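Side-chain contacts in aromatic-ring-hydroxylating dioxygenase beta subunit (Catenulispora acidiphila, PDB 6VW4), which is of unknown function but binds a tricyclic polyketide-like acid in the pocket of an NTF2-like fold, and is possibly linked to dioxygenase activity: residues A9-A12 against E13-H17; H17-R20 against Q21-L25; E27-F30 against E31-A34; V42-H45 against T46-R49; I58-E61 against L62-H66. All coordinates share one frame; numbering follows the deposited sequence.

Contact 1: A9-A12 against E13-H17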
# COMPACT_ATOMS: atom_id res chain seq x y z
N ALA A 9 -13.54 -12.55 0.99
CA ALA A 9 -12.53 -13.48 1.47
C ALA A 9 -11.51 -13.76 0.37
O ALA A 9 -10.32 -13.93 0.65
CB ALA A 9 -13.15 -14.79 1.94
N LEU A 10 -11.96 -13.80 -0.88
CA LEU A 10 -11.03 -13.94 -1.99
C LEU A 10 -10.12 -12.72 -2.10
O LEU A 10 -8.96 -12.84 -2.48
CB LEU A 10 -11.82 -14.14 -3.28
CG LEU A 10 -11.00 -14.40 -4.55
CD1 LEU A 10 -10.17 -15.62 -4.51
CD2 LEU A 10 -12.03 -14.42 -5.64
N TYR A 11 -10.63 -11.53 -1.78
CA TYR A 11 -9.83 -10.32 -1.88
C TYR A 11 -8.62 -10.41 -0.95
O TYR A 11 -7.47 -10.22 -1.36
CB TYR A 11 -10.72 -9.11 -1.58
CG TYR A 11 -10.13 -7.78 -1.87
CD1 TYR A 11 -9.40 -7.09 -0.90
CD2 TYR A 11 -10.29 -7.20 -3.10
CE1 TYR A 11 -8.85 -5.87 -1.16
CE2 TYR A 11 -9.76 -5.97 -3.37
CZ TYR A 11 -9.03 -5.32 -2.40
OH TYR A 11 -8.51 -4.10 -2.70
N ALA A 12 -8.87 -10.77 0.30
CA ALA A 12 -7.78 -11.00 1.25
C ALA A 12 -6.87 -12.15 0.82
O ALA A 12 -5.64 -12.10 1.03
CB ALA A 12 -8.34 -11.27 2.65
N GLU A 13 -7.44 -13.22 0.28
CA GLU A 13 -6.61 -14.33 -0.17
C GLU A 13 -5.66 -13.91 -1.31
O GLU A 13 -4.51 -14.34 -1.34
CB GLU A 13 -7.51 -15.49 -0.61
CG GLU A 13 -6.87 -16.86 -0.48
CD GLU A 13 -7.67 -17.99 -1.13
OE1 GLU A 13 -8.87 -17.84 -1.44
OE2 GLU A 13 -7.05 -19.05 -1.36
N VAL A 14 -6.14 -13.08 -2.25
CA VAL A 14 -5.24 -12.61 -3.32
C VAL A 14 -4.11 -11.74 -2.74
O VAL A 14 -2.93 -11.91 -3.10
CB VAL A 14 -6.02 -11.84 -4.40
CG1 VAL A 14 -5.00 -11.18 -5.39
CG2 VAL A 14 -7.00 -12.77 -5.12
N GLN A 15 -4.44 -10.84 -1.81
CA GLN A 15 -3.41 -10.01 -1.20
C GLN A 15 -2.37 -10.87 -0.47
O GLN A 15 -1.16 -10.61 -0.56
CB GLN A 15 -4.02 -9.03 -0.21
CG GLN A 15 -4.99 -8.08 -0.78
CD GLN A 15 -5.70 -7.30 0.32
OE1 GLN A 15 -6.63 -7.81 1.00
NE2 GLN A 15 -5.26 -6.09 0.54
N GLN A 16 -2.83 -11.91 0.25
CA GLN A 16 -1.91 -12.79 0.97
C GLN A 16 -0.99 -13.51 -0.00
O GLN A 16 0.22 -13.65 0.25
CB GLN A 16 -2.69 -13.80 1.82
CG GLN A 16 -1.85 -14.97 2.35
CD GLN A 16 -1.31 -14.73 3.78
OE1 GLN A 16 -1.51 -13.65 4.35
NE2 GLN A 16 -0.63 -15.72 4.34
N HIS A 17 -1.57 -14.03 -1.09
CA HIS A 17 -0.80 -14.73 -2.10
C HIS A 17 0.19 -13.79 -2.77
O HIS A 17 1.36 -14.12 -2.95
CB HIS A 17 -1.79 -15.33 -3.14
CG HIS A 17 -1.15 -15.92 -4.35
ND1 HIS A 17 -0.53 -17.15 -4.34
CD2 HIS A 17 -1.07 -15.46 -5.63
CE1 HIS A 17 -0.06 -17.40 -5.56
NE2 HIS A 17 -0.39 -16.40 -6.36
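Four main-chain bonds of the i to i+4 kind join 9-12 to 13-17: Glu13 N to Ala9 O, Val14 N to Leu10 O, Gln15 N to Tyr11 O and Gln16 N to Ala12 O. The shortest, Val14 N to Leu10 O, measures 2.8 Å with an N-H...O angle of 159°. Across the same turn the Gln15 amide meets the Tyr11 ring obliquely, Gln15 OE1 standing 3.4 Å from Tyr11 CD1, with the two planes 60° apart. Both oxygens being acceptors, Gln15 OE1 makes no bond to Tyr11 O; the Tyr11 hydroxyl is bonded instead to the carbonyl of Leu83. All of this belongs to helix 8-26, the long N-terminal helix that lies against the curved sheet of the NTF2-like fold. On another side of the helix, Leu10 places CG anti to its amide nitrogen (chi1 -176°), which brings CD1 to 4.3 Å from Val14 CG2. The same methyl, Leu10 CD1, lies 4.0 Å from Glu13 OE1, a carboxylate oxygen held by a salt bridge to Arg126. Val14 packs on Leu83 and Leu132, whereas Ala12 and Gln16 pack on Tyr11 of the second subunit.

Contact 2: H17-R20 against Q21-L25; sequences HQAR and QMHAL. With SDN ([(3S)-9-hydroxy-1-methyl-10-oxo-4,10-dihydro-3H-benzo[g]isochromen-3-yl]acetic acid), chain C.
Gln21 reaches back one turn along the helix to His17, its CG lying above one face of the imidazole near the rim and its amide tilted 37° from the ring plane. The nearest side-chain atoms are the two nitrogens, His17 NE2 and Gln21 NE2, 3.6 Å apart. Gln21 NE2 bonds chiefly Thr36 OG1, and His17 NE2 bonds Thr134 OG1, so the two nitrogens share one hydroxyl, that of Thr134, Gln21 only weakly. Beneath this pair the backbone bond from Gln21 N to His17 O is nearly straight, at 172°. Two residues on, the His23 ring lies over a carbonyl: Ala19 O is 3.2 Å from His23 CG, offset toward the rim, while the same oxygen accepts His23 N at 2.9 Å. With CG beside its own backbone nitrogen (chi1 -68°), His23 folds back over that carbonyl and its ring meets Tyr101 of the second subunit.

Met22 and Leu25 lie on the pocket side of the helix. Met22 CE is 3.8 Å from SDN C10, and Leu25 CD2 is 3.6 Å from SDN O4, so the two give apolar cover to the phenolic end of the ligand. Outside these segments, Met22 packs on His78 and Phe80 of strand 75-86, and both Met22 and Leu25 touch Tyr33 of helix 30-34.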
# COMPACT_ATOMS: atom_id res chain seq x y z
N HIS A 17 -1.57 -14.03 -1.09
CA HIS A 17 -0.80 -14.73 -2.10
C HIS A 17 0.19 -13.79 -2.77
O HIS A 17 1.36 -14.12 -2.95
CB HIS A 17 -1.79 -15.33 -3.14
CG HIS A 17 -1.15 -15.92 -4.35
ND1 HIS A 17 -0.53 -17.15 -4.34
CD2 HIS A 17 -1.07 -15.46 -5.63
CE1 HIS A 17 -0.06 -17.40 -5.56
NE2 HIS A 17 -0.39 -16.40 -6.36
N GLN A 18 -0.24 -12.58 -3.13
CA GLN A 18 0.71 -11.65 -3.76
C GLN A 18 1.84 -11.29 -2.80
O GLN A 18 3.00 -11.24 -3.21
CB GLN A 18 0.00 -10.40 -4.26
CG GLN A 18 -0.89 -10.70 -5.47
CD GLN A 18 -1.71 -9.53 -5.86
OE1 GLN A 18 -2.02 -8.69 -5.02
NE2 GLN A 18 -2.08 -9.45 -7.14
N ALA A 19 1.52 -11.11 -1.52
CA ALA A 19 2.54 -10.77 -0.54
C ALA A 19 3.58 -11.87 -0.44
O ALA A 19 4.79 -11.60 -0.50
CB ALA A 19 1.89 -10.55 0.82
N ARG A 20 3.14 -13.13 -0.32
CA ARG A 20 4.10 -14.24 -0.23
C ARG A 20 4.95 -14.35 -1.49
O ARG A 20 6.17 -14.46 -1.41
CB ARG A 20 3.37 -15.57 0.02
CG ARG A 20 2.64 -15.67 1.34
CD ARG A 20 3.44 -16.34 2.44
NE ARG A 20 2.56 -16.94 3.45
CZ ARG A 20 2.71 -16.80 4.77
NH1 ARG A 20 3.72 -16.08 5.27
NH2 ARG A 20 1.84 -17.37 5.59
N GLN A 21 4.32 -14.30 -2.67
CA GLN A 21 5.06 -14.25 -3.92
C GLN A 21 6.20 -13.24 -3.85
O GLN A 21 7.34 -13.55 -4.20
CB GLN A 21 4.16 -13.79 -5.07
CG GLN A 21 3.44 -14.80 -5.74
CD GLN A 21 2.70 -14.23 -6.92
OE1 GLN A 21 2.23 -13.08 -6.90
NE2 GLN A 21 2.53 -15.06 -7.94
N MET A 22 5.87 -11.98 -3.50
CA MET A 22 6.88 -10.93 -3.59
C MET A 22 7.91 -11.02 -2.48
O MET A 22 9.04 -10.57 -2.66
CB MET A 22 6.25 -9.54 -3.59
CG MET A 22 5.42 -9.19 -4.78
SD MET A 22 5.95 -10.04 -6.32
CE MET A 22 7.16 -8.68 -6.70
N HIS A 23 7.54 -11.58 -1.32
CA HIS A 23 8.56 -11.80 -0.29
C HIS A 23 9.65 -12.73 -0.82
O HIS A 23 10.85 -12.49 -0.62
CB HIS A 23 7.96 -12.36 1.01
CG HIS A 23 7.07 -11.39 1.75
ND1 HIS A 23 6.21 -11.78 2.75
CD2 HIS A 23 6.89 -10.04 1.61
CE1 HIS A 23 5.54 -10.73 3.20
NE2 HIS A 23 5.95 -9.66 2.53
N ALA A 24 9.24 -13.75 -1.55
CA ALA A 24 10.19 -14.69 -2.12
C ALA A 24 11.00 -14.04 -3.24
O ALA A 24 12.22 -14.18 -3.28
CB ALA A 24 9.44 -15.93 -2.63
N LEU A 25 10.34 -13.31 -4.14
CA LEU A 25 11.07 -12.65 -5.22
C LEU A 25 12.13 -11.69 -4.67
O LEU A 25 13.31 -11.73 -5.07
CB LEU A 25 10.08 -11.91 -6.12
CG LEU A 25 10.78 -10.98 -7.12
CD1 LEU A 25 11.52 -11.88 -8.08
CD2 LEU A 25 9.86 -10.07 -7.89
O4 SDN C . 7.22 -9.78 -10.32
C11 SDN C . 6.62 -8.53 -10.49
C12 SDN C . 7.29 -7.47 -11.10
C13 SDN C . 8.73 -7.69 -11.60
O5 SDN C . 9.25 -8.75 -11.47
C14 SDN C . 9.47 -6.54 -12.27
C15 SDN C . 10.91 -6.76 -12.80
O3 SDN C . 11.30 -5.93 -13.91
C16 SDN C . 11.81 -7.91 -12.32
C10 SDN C . 5.35 -8.32 -9.99
C9 SDN C . 4.72 -7.08 -10.13
C8 SDN C . 5.38 -6.02 -10.75
C7 SDN C . 6.67 -6.21 -11.23
C6 SDN C . 7.41 -5.01 -11.91
C5 SDN C . 8.83 -5.26 -12.42
C4 SDN C . 9.54 -4.16 -13.08
C3 SDN C . 10.80 -4.55 -13.83
C2 SDN C . 11.82 -3.80 -13.00
C1 SDN C . 12.55 -2.60 -13.55
O2 SDN C . 12.26 -2.17 -14.70
O1 SDN C . 13.44 -2.05 -12.84

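Contact 3: E27-F30 against E31-A34. With SDN ([(3S)-9-hydroxy-1-methyl-10-oxo-4,10-dihydro-3H-benzo[g]isochromen-3-yl]acetic acid), chain C.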
# COMPACT_ATOMS: atom_id res chain seq x y z
N GLU A 27 13.63 -11.49 -1.86
CA GLU A 27 14.75 -12.11 -1.17
C GLU A 27 15.55 -13.03 -2.10
O GLU A 27 16.41 -13.77 -1.62
CB GLU A 27 14.28 -12.87 0.08
CG GLU A 27 13.57 -11.98 1.16
CD GLU A 27 14.49 -10.95 1.90
OE1 GLU A 27 13.96 -10.14 2.73
OE2 GLU A 27 15.72 -10.92 1.66
N GLY A 28 15.32 -12.96 -3.40
CA GLY A 28 16.07 -13.73 -4.37
C GLY A 28 15.74 -15.21 -4.46
O GLY A 28 16.52 -15.96 -5.06
N LYS A 29 14.63 -15.64 -3.88
CA LYS A 29 14.20 -17.04 -3.94
C LYS A 29 13.37 -17.24 -5.21
O LYS A 29 12.16 -17.45 -5.19
CB LYS A 29 13.43 -17.39 -2.68
CG LYS A 29 14.25 -17.21 -1.43
CD LYS A 29 13.39 -17.37 -0.19
CE LYS A 29 14.26 -17.36 1.06
NZ LYS A 29 13.75 -16.54 2.20
N PHE A 30 14.08 -17.17 -6.34
CA PHE A 30 13.39 -17.17 -7.63
C PHE A 30 12.63 -18.47 -7.91
O PHE A 30 11.65 -18.46 -8.68
CB PHE A 30 14.40 -16.93 -8.75
CG PHE A 30 15.09 -15.62 -8.67
CD1 PHE A 30 14.49 -14.53 -8.07
CD2 PHE A 30 16.37 -15.47 -9.21
CE1 PHE A 30 15.13 -13.31 -8.00
CE2 PHE A 30 17.03 -14.26 -9.13
CZ PHE A 30 16.41 -13.17 -8.52
N GLU A 31 13.05 -19.60 -7.33
CA GLU A 31 12.34 -20.85 -7.58
C GLU A 31 11.02 -20.87 -6.82
O GLU A 31 9.98 -21.22 -7.38
CB GLU A 31 13.19 -22.06 -7.19
CG GLU A 31 14.40 -22.29 -8.10
CD GLU A 31 15.62 -21.44 -7.72
OE1 GLU A 31 16.74 -21.76 -8.19
OE2 GLU A 31 15.47 -20.45 -6.96
N GLU A 32 11.06 -20.48 -5.55
CA GLU A 32 9.83 -20.37 -4.77
C GLU A 32 8.84 -19.45 -5.45
O GLU A 32 7.63 -19.70 -5.45
CB GLU A 32 10.12 -19.81 -3.37
CG GLU A 32 10.77 -20.72 -2.40
CD GLU A 32 10.82 -20.08 -1.01
OE1 GLU A 32 9.91 -19.27 -0.68
OE2 GLU A 32 11.77 -20.39 -0.26
N TYR A 33 9.34 -18.35 -6.04
CA TYR A 33 8.47 -17.42 -6.73
C TYR A 33 7.84 -18.09 -7.93
O TYR A 33 6.63 -17.95 -8.15
CB TYR A 33 9.23 -16.16 -7.14
CG TYR A 33 8.48 -15.21 -8.07
CD1 TYR A 33 7.57 -14.32 -7.57
CD2 TYR A 33 8.70 -15.20 -9.44
CE1 TYR A 33 6.90 -13.43 -8.37
CE2 TYR A 33 8.01 -14.32 -10.27
CZ TYR A 33 7.13 -13.41 -9.70
OH TYR A 33 6.42 -12.51 -10.44
N ALA A 34 8.64 -18.83 -8.71
CA ALA A 34 8.08 -19.48 -9.89
C ALA A 34 7.07 -20.56 -9.51
O ALA A 34 6.13 -20.81 -10.26
CB ALA A 34 9.19 -20.09 -10.76
O4 SDN C . 7.22 -9.78 -10.32
C11 SDN C . 6.62 -8.53 -10.49
C12 SDN C . 7.29 -7.47 -11.10
C13 SDN C . 8.73 -7.69 -11.60
O5 SDN C . 9.25 -8.75 -11.47
C14 SDN C . 9.47 -6.54 -12.27
C15 SDN C . 10.91 -6.76 -12.80
O3 SDN C . 11.30 -5.93 -13.91
C16 SDN C . 11.81 -7.91 -12.32
C10 SDN C . 5.35 -8.32 -9.99
C9 SDN C . 4.72 -7.08 -10.13
C8 SDN C . 5.38 -6.02 -10.75
C7 SDN C . 6.67 -6.21 -11.23
C6 SDN C . 7.41 -5.01 -11.91
C5 SDN C . 8.83 -5.26 -12.42
C4 SDN C . 9.54 -4.16 -13.08
C3 SDN C . 10.80 -4.55 -13.83
C2 SDN C . 11.82 -3.80 -13.00
C1 SDN C . 12.55 -2.60 -13.55
O2 SDN C . 12.26 -2.17 -14.70
O1 SDN C . 13.44 -2.05 -12.84
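The backbone of 27-34 leaves one helix and enters the next, and two bonds mark the new turn: Tyr33 N to Lys29 O at 3.1 Å and Ala34 N to Phe30 O at 3.0 Å. Lys29, at the N-cap position, lies alongside Glu32, the two side chains pointing the same way. Their touch is made by the aliphatic part of the lysine, Lys29 CD standing 3.4 Å from Glu32 OE2, while the ammonium is turned off: Lys29 NZ and Glu32 OE2 are 5.0 Å apart, too far for a salt bridge. Gly28, with positive phi (75°), is the C' residue of a Schellman motif that closes helix 8-26, its turn bonded from Lys29 N to Ala24 O and from Gly28 N to Leu25 O. Lys29 is then the centre of an inverse gamma turn leading into helix 30-34.

Tyr33 sets CG anti to its main-chain nitrogen (chi1 170°), which carries the phenol away from the turn and into the pocket. There Tyr33 OH accepts a hydrogen bond from the ligand phenol, SDN O4, at 2.8 Å, and has a weak second partner in Arg137. A phenylalanine here would probably leave the SDN hydroxyl without its acceptor. Phe37 meets the Tyr33 ring edge-to-face. Phe30 has the carbonyl of Gly28 over one face and packs against Leu62 and His66 of helix 55-68.

Contact 4: V42-H45 against T46-R49. With SDN ([(3S)-9-hydroxy-1-methyl-10-oxo-4,10-dihydro-3H-benzo[g]isochromen-3-yl]acetic acid), chain C.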
# COMPACT_ATOMS: atom_id res chain seq x y z
N VAL A 42 2.31 -17.51 -17.46
CA VAL A 42 2.86 -16.44 -18.28
C VAL A 42 3.29 -15.26 -17.40
O VAL A 42 2.48 -14.71 -16.66
CB VAL A 42 1.83 -15.94 -19.31
CG1 VAL A 42 2.45 -14.87 -20.17
CG2 VAL A 42 1.30 -17.05 -20.22
N PHE A 43 4.54 -14.81 -17.56
CA PHE A 43 5.12 -13.67 -16.85
C PHE A 43 5.70 -12.69 -17.85
O PHE A 43 6.81 -12.90 -18.34
CB PHE A 43 6.20 -14.17 -15.93
CG PHE A 43 6.81 -13.12 -15.04
CD1 PHE A 43 6.11 -11.95 -14.72
CD2 PHE A 43 8.07 -13.32 -14.48
CE1 PHE A 43 6.67 -11.00 -13.85
CE2 PHE A 43 8.64 -12.36 -13.62
CZ PHE A 43 7.93 -11.21 -13.31
N ARG A 44 4.97 -11.63 -18.16
CA ARG A 44 5.44 -10.55 -19.03
C ARG A 44 5.90 -9.40 -18.11
O ARG A 44 5.12 -8.49 -17.81
CB ARG A 44 4.34 -10.12 -20.00
CG ARG A 44 4.83 -9.28 -21.20
CD ARG A 44 5.47 -7.93 -20.80
NE ARG A 44 4.46 -6.91 -20.57
CZ ARG A 44 3.80 -6.24 -21.52
NH1 ARG A 44 2.91 -5.33 -21.18
NH2 ARG A 44 4.04 -6.49 -22.80
N HIS A 45 7.18 -9.44 -17.67
CA HIS A 45 7.65 -8.47 -16.68
C HIS A 45 8.03 -7.11 -17.29
O HIS A 45 8.05 -6.11 -16.57
CB HIS A 45 8.85 -9.03 -15.88
CG HIS A 45 10.13 -9.12 -16.65
ND1 HIS A 45 11.25 -8.37 -16.32
CD2 HIS A 45 10.49 -9.90 -17.69
CE1 HIS A 45 12.23 -8.67 -17.16
NE2 HIS A 45 11.80 -9.60 -18.00
N THR A 46 8.36 -7.06 -18.58
CA THR A 46 8.76 -5.79 -19.18
C THR A 46 8.19 -5.65 -20.59
O THR A 46 8.35 -6.56 -21.42
CB THR A 46 10.29 -5.62 -19.22
OG1 THR A 46 10.91 -6.76 -19.83
CG2 THR A 46 10.84 -5.40 -17.81
N PRO A 47 7.56 -4.51 -20.89
CA PRO A 47 6.99 -4.32 -22.23
C PRO A 47 8.08 -4.35 -23.30
O PRO A 47 9.23 -3.97 -23.06
CB PRO A 47 6.31 -2.95 -22.15
CG PRO A 47 6.18 -2.65 -20.65
CD PRO A 47 7.35 -3.34 -20.02
N GLY A 48 7.70 -4.83 -24.47
CA GLY A 48 8.65 -5.07 -25.57
C GLY A 48 9.26 -6.46 -25.57
O GLY A 48 9.34 -7.09 -26.62
N ARG A 49 9.69 -6.95 -24.41
CA ARG A 49 10.24 -8.29 -24.30
C ARG A 49 9.16 -9.37 -24.23
O ARG A 49 8.10 -9.20 -23.60
CB ARG A 49 11.13 -8.38 -23.05
CG ARG A 49 12.02 -9.60 -22.99
CD ARG A 49 13.39 -9.25 -22.40
NE ARG A 49 14.26 -10.44 -22.37
CZ ARG A 49 14.91 -10.89 -21.31
NH1 ARG A 49 14.83 -10.28 -20.14
NH2 ARG A 49 15.65 -11.98 -21.42
O4 SDN C . 7.22 -9.78 -10.32
C11 SDN C . 6.62 -8.53 -10.49
C12 SDN C . 7.29 -7.47 -11.10
C13 SDN C . 8.73 -7.69 -11.60
O5 SDN C . 9.25 -8.75 -11.47
C14 SDN C . 9.47 -6.54 -12.27
C15 SDN C . 10.91 -6.76 -12.80
O3 SDN C . 11.30 -5.93 -13.91
C16 SDN C . 11.81 -7.91 -12.32
C10 SDN C . 5.35 -8.32 -9.99
C9 SDN C . 4.72 -7.08 -10.13
C8 SDN C . 5.38 -6.02 -10.75
C7 SDN C . 6.67 -6.21 -11.23
C6 SDN C . 7.41 -5.01 -11.91
C5 SDN C . 8.83 -5.26 -12.42
C4 SDN C . 9.54 -4.16 -13.08
C3 SDN C . 10.80 -4.55 -13.83
C2 SDN C . 11.82 -3.80 -13.00
C1 SDN C . 12.55 -2.60 -13.55
O2 SDN C . 12.26 -2.17 -14.70
O1 SDN C . 13.44 -2.05 -12.84
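Thr46 and His45 lie side by side. Thr46 CB stands over the imidazole face in a CH-pi contact, 4.2 Å from the ring centroid and 12° off its normal. His45 CG sits in the crowded position between amide nitrogen and carbonyl carbon (chi1 72°), and His45 ND1 gives a long, weak hydrogen bond to SDN O3 at 3.4 Å. A leucine in its place would probably leave SDN O3 without this donor and Thr46 without its flat face. Nearby, the Phe43 ring edge meets the ligand, Phe43 CZ 3.3 Å from SDN O5. Arg44 bends at chi2 and chi3, bringing CD to 3.2 Å from Thr46 O and laying one guanidinium face over Pro47 CA; Arg44 NE bonds the carbonyl of Val139 and NH1 makes a salt bridge to Glu140. Gly48 (phi 89°) is third in the type II turn Thr46-Arg49, where a side chain would press on the preceding carbonyl oxygen. Strand 41-44 bonds strand 132-139 through Val42 and Arg44, while Phe43 packs on helix 55-68.

Contact 5: I58-E61 against L62-H66; sequences IVRE and LNEFH. With SDN ([(3S)-9-hydroxy-1-methyl-10-oxo-4,10-dihydro-3H-benzo[g]isochromen-3-yl]acetic acid), chain C.
Arg60 and Glu64 lie side by side one turn apart, yet their charges do not pair: Glu64 OE1 touches the aliphatic Arg60 CG at 3.7 Å, while Arg60 NE and Glu64 OE1 remain 5.9 Å apart. The acid is satisfied through its other oxygen, Glu64 OE2, by a salt bridge to Arg49. Glu61 OE1 makes a long, weak ion pair with the same arginine, so two carboxylates converge on one guanidinium, which probably offsets their mutual repulsion.

The carbonyls of Ile58, Val59, Arg60 and Glu61 each accept the amide four residues on. Of these bonds the one from Glu64 N to Arg60 O is 3.0 Å long, and that from Phe65 N to Glu61 O is the straightest at 167°. Leu62 O takes two donors, His66 N and, weakly, His66 ND1. The Asn63 amide does not bond backward: Asn63 ND2 is 3.4 Å from Val59 O at a poor angle. This is helix 55-68 of the SnoaL-like domain, which contributes Phe65 to the ligand pocket.

Ile58 and Leu62 run alongside each other, Ile58 CG2 to Leu62 CD1 4.2 Å, and both pack on Phe43. Phe65, with CG anti to its own nitrogen (chi1 176°), swings its ring to the ligand, whose methyl SDN C16 lies 3.9 Å above the ring plane, over its centre. The phenyl also meets Tyr69 edge-to-face.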
# COMPACT_ATOMS: atom_id res chain seq x y z
N ILE A 58 10.64 -18.66 -16.29
CA ILE A 58 10.55 -17.61 -15.29
C ILE A 58 11.82 -17.56 -14.47
O ILE A 58 12.42 -16.49 -14.29
CB ILE A 58 9.31 -17.82 -14.40
CG1 ILE A 58 8.06 -17.37 -15.11
CG2 ILE A 58 9.37 -17.03 -13.08
CD1 ILE A 58 6.76 -17.87 -14.45
N VAL A 59 12.24 -18.70 -13.92
CA VAL A 59 13.44 -18.67 -13.11
C VAL A 59 14.66 -18.23 -13.91
O VAL A 59 15.56 -17.56 -13.37
CB VAL A 59 13.71 -20.03 -12.45
CG1 VAL A 59 15.16 -20.03 -11.87
CG2 VAL A 59 12.67 -20.34 -11.40
N ARG A 60 14.73 -18.62 -15.19
CA ARG A 60 15.86 -18.21 -16.02
C ARG A 60 15.81 -16.72 -16.29
O ARG A 60 16.85 -16.04 -16.24
CB ARG A 60 15.86 -19.02 -17.32
CG ARG A 60 16.51 -18.47 -18.62
CD ARG A 60 16.09 -19.42 -19.84
NE ARG A 60 15.62 -20.76 -19.39
CZ ARG A 60 14.49 -21.39 -19.77
NH1 ARG A 60 13.66 -20.86 -20.65
NH2 ARG A 60 14.19 -22.57 -19.24
N GLU A 61 14.63 -16.18 -16.60
CA GLU A 61 14.58 -14.76 -16.91
C GLU A 61 14.87 -13.89 -15.69
O GLU A 61 15.32 -12.76 -15.87
CB GLU A 61 13.22 -14.37 -17.48
CG GLU A 61 13.20 -12.93 -18.02
CD GLU A 61 12.37 -12.78 -19.29
OE1 GLU A 61 12.80 -13.28 -20.35
OE2 GLU A 61 11.28 -12.14 -19.25
N LEU A 62 14.63 -14.37 -14.47
CA LEU A 62 14.99 -13.60 -13.29
C LEU A 62 16.48 -13.67 -13.00
O LEU A 62 17.06 -12.71 -12.47
CB LEU A 62 14.21 -14.08 -12.06
CG LEU A 62 12.71 -13.81 -12.10
CD1 LEU A 62 12.02 -14.57 -10.97
CD2 LEU A 62 12.38 -12.32 -12.08
N ASN A 63 17.12 -14.80 -13.32
CA ASN A 63 18.57 -14.89 -13.19
C ASN A 63 19.28 -14.01 -14.23
O ASN A 63 20.30 -13.38 -13.92
CB ASN A 63 19.01 -16.35 -13.32
CG ASN A 63 18.93 -17.12 -12.00
OD1 ASN A 63 19.18 -16.57 -10.93
ND2 ASN A 63 18.57 -18.38 -12.08
N GLU A 64 18.73 -13.91 -15.44
CA GLU A 64 19.26 -12.97 -16.43
C GLU A 64 19.18 -11.53 -15.93
O GLU A 64 20.18 -10.80 -15.92
CB GLU A 64 18.48 -13.08 -17.74
CG GLU A 64 19.00 -14.05 -18.79
CD GLU A 64 18.05 -14.16 -19.98
OE1 GLU A 64 17.40 -15.22 -20.15
OE2 GLU A 64 17.92 -13.16 -20.73
N PHE A 65 17.96 -11.09 -15.57
CA PHE A 65 17.70 -9.72 -15.15
C PHE A 65 18.57 -9.32 -13.97
O PHE A 65 19.09 -8.20 -13.92
CB PHE A 65 16.20 -9.58 -14.81
CG PHE A 65 15.80 -8.25 -14.28
CD1 PHE A 65 15.97 -7.93 -12.93
CD2 PHE A 65 15.24 -7.30 -15.12
CE1 PHE A 65 15.61 -6.70 -12.44
CE2 PHE A 65 14.87 -6.07 -14.64
CZ PHE A 65 15.06 -5.76 -13.30
N HIS A 66 18.77 -10.24 -13.01
CA HIS A 66 19.48 -9.90 -11.78
C HIS A 66 21.01 -10.03 -11.86
O HIS A 66 21.71 -9.25 -11.20
CB HIS A 66 18.97 -10.72 -10.58
CG HIS A 66 17.67 -10.22 -10.01
ND1 HIS A 66 16.49 -10.21 -10.74
CD2 HIS A 66 17.36 -9.68 -8.80
CE1 HIS A 66 15.52 -9.70 -10.00
NE2 HIS A 66 16.01 -9.37 -8.82
O4 SDN C . 7.22 -9.78 -10.32
C11 SDN C . 6.62 -8.53 -10.49
C12 SDN C . 7.29 -7.47 -11.10
C13 SDN C . 8.73 -7.69 -11.60
O5 SDN C . 9.25 -8.75 -11.47
C14 SDN C . 9.47 -6.54 -12.27
C15 SDN C . 10.91 -6.76 -12.80
O3 SDN C . 11.30 -5.93 -13.91
C16 SDN C . 11.81 -7.91 -12.32
C10 SDN C . 5.35 -8.32 -9.99
C9 SDN C . 4.72 -7.08 -10.13
C8 SDN C . 5.38 -6.02 -10.75
C7 SDN C . 6.67 -6.21 -11.23
C6 SDN C . 7.41 -5.01 -11.91
C5 SDN C . 8.83 -5.26 -12.42
C4 SDN C . 9.54 -4.16 -13.08
C3 SDN C . 10.80 -4.55 -13.83
C2 SDN C . 11.82 -3.80 -13.00
C1 SDN C . 12.55 -2.60 -13.55
O2 SDN C . 12.26 -2.17 -14.70
O1 SDN C . 13.44 -2.05 -12.84

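Contacts 1 and 2 are successive stretches of helix 8-26 and share His17; contact 2 is the buried one, contact 1 only partly so, and both touch the second subunit. Contacts 3 and 5, also partly buried, pack helix 30-34 against helix 55-68. Contact 4 is a surface turn after strand 41-44, tied to contact 5 by the Arg49-Glu64 salt bridge and, weakly, by Glu61. The ligand is reached from contacts 2 to 5: by apolar groups in contact 2, a phenol in contact 3, a phenyl edge and a weakly bonded histidine in contact 4 and a phenyl face in contact 5. Regular helical bonding dominates contacts 1, 2 and 5, whereas turns shape contacts 3 and 4.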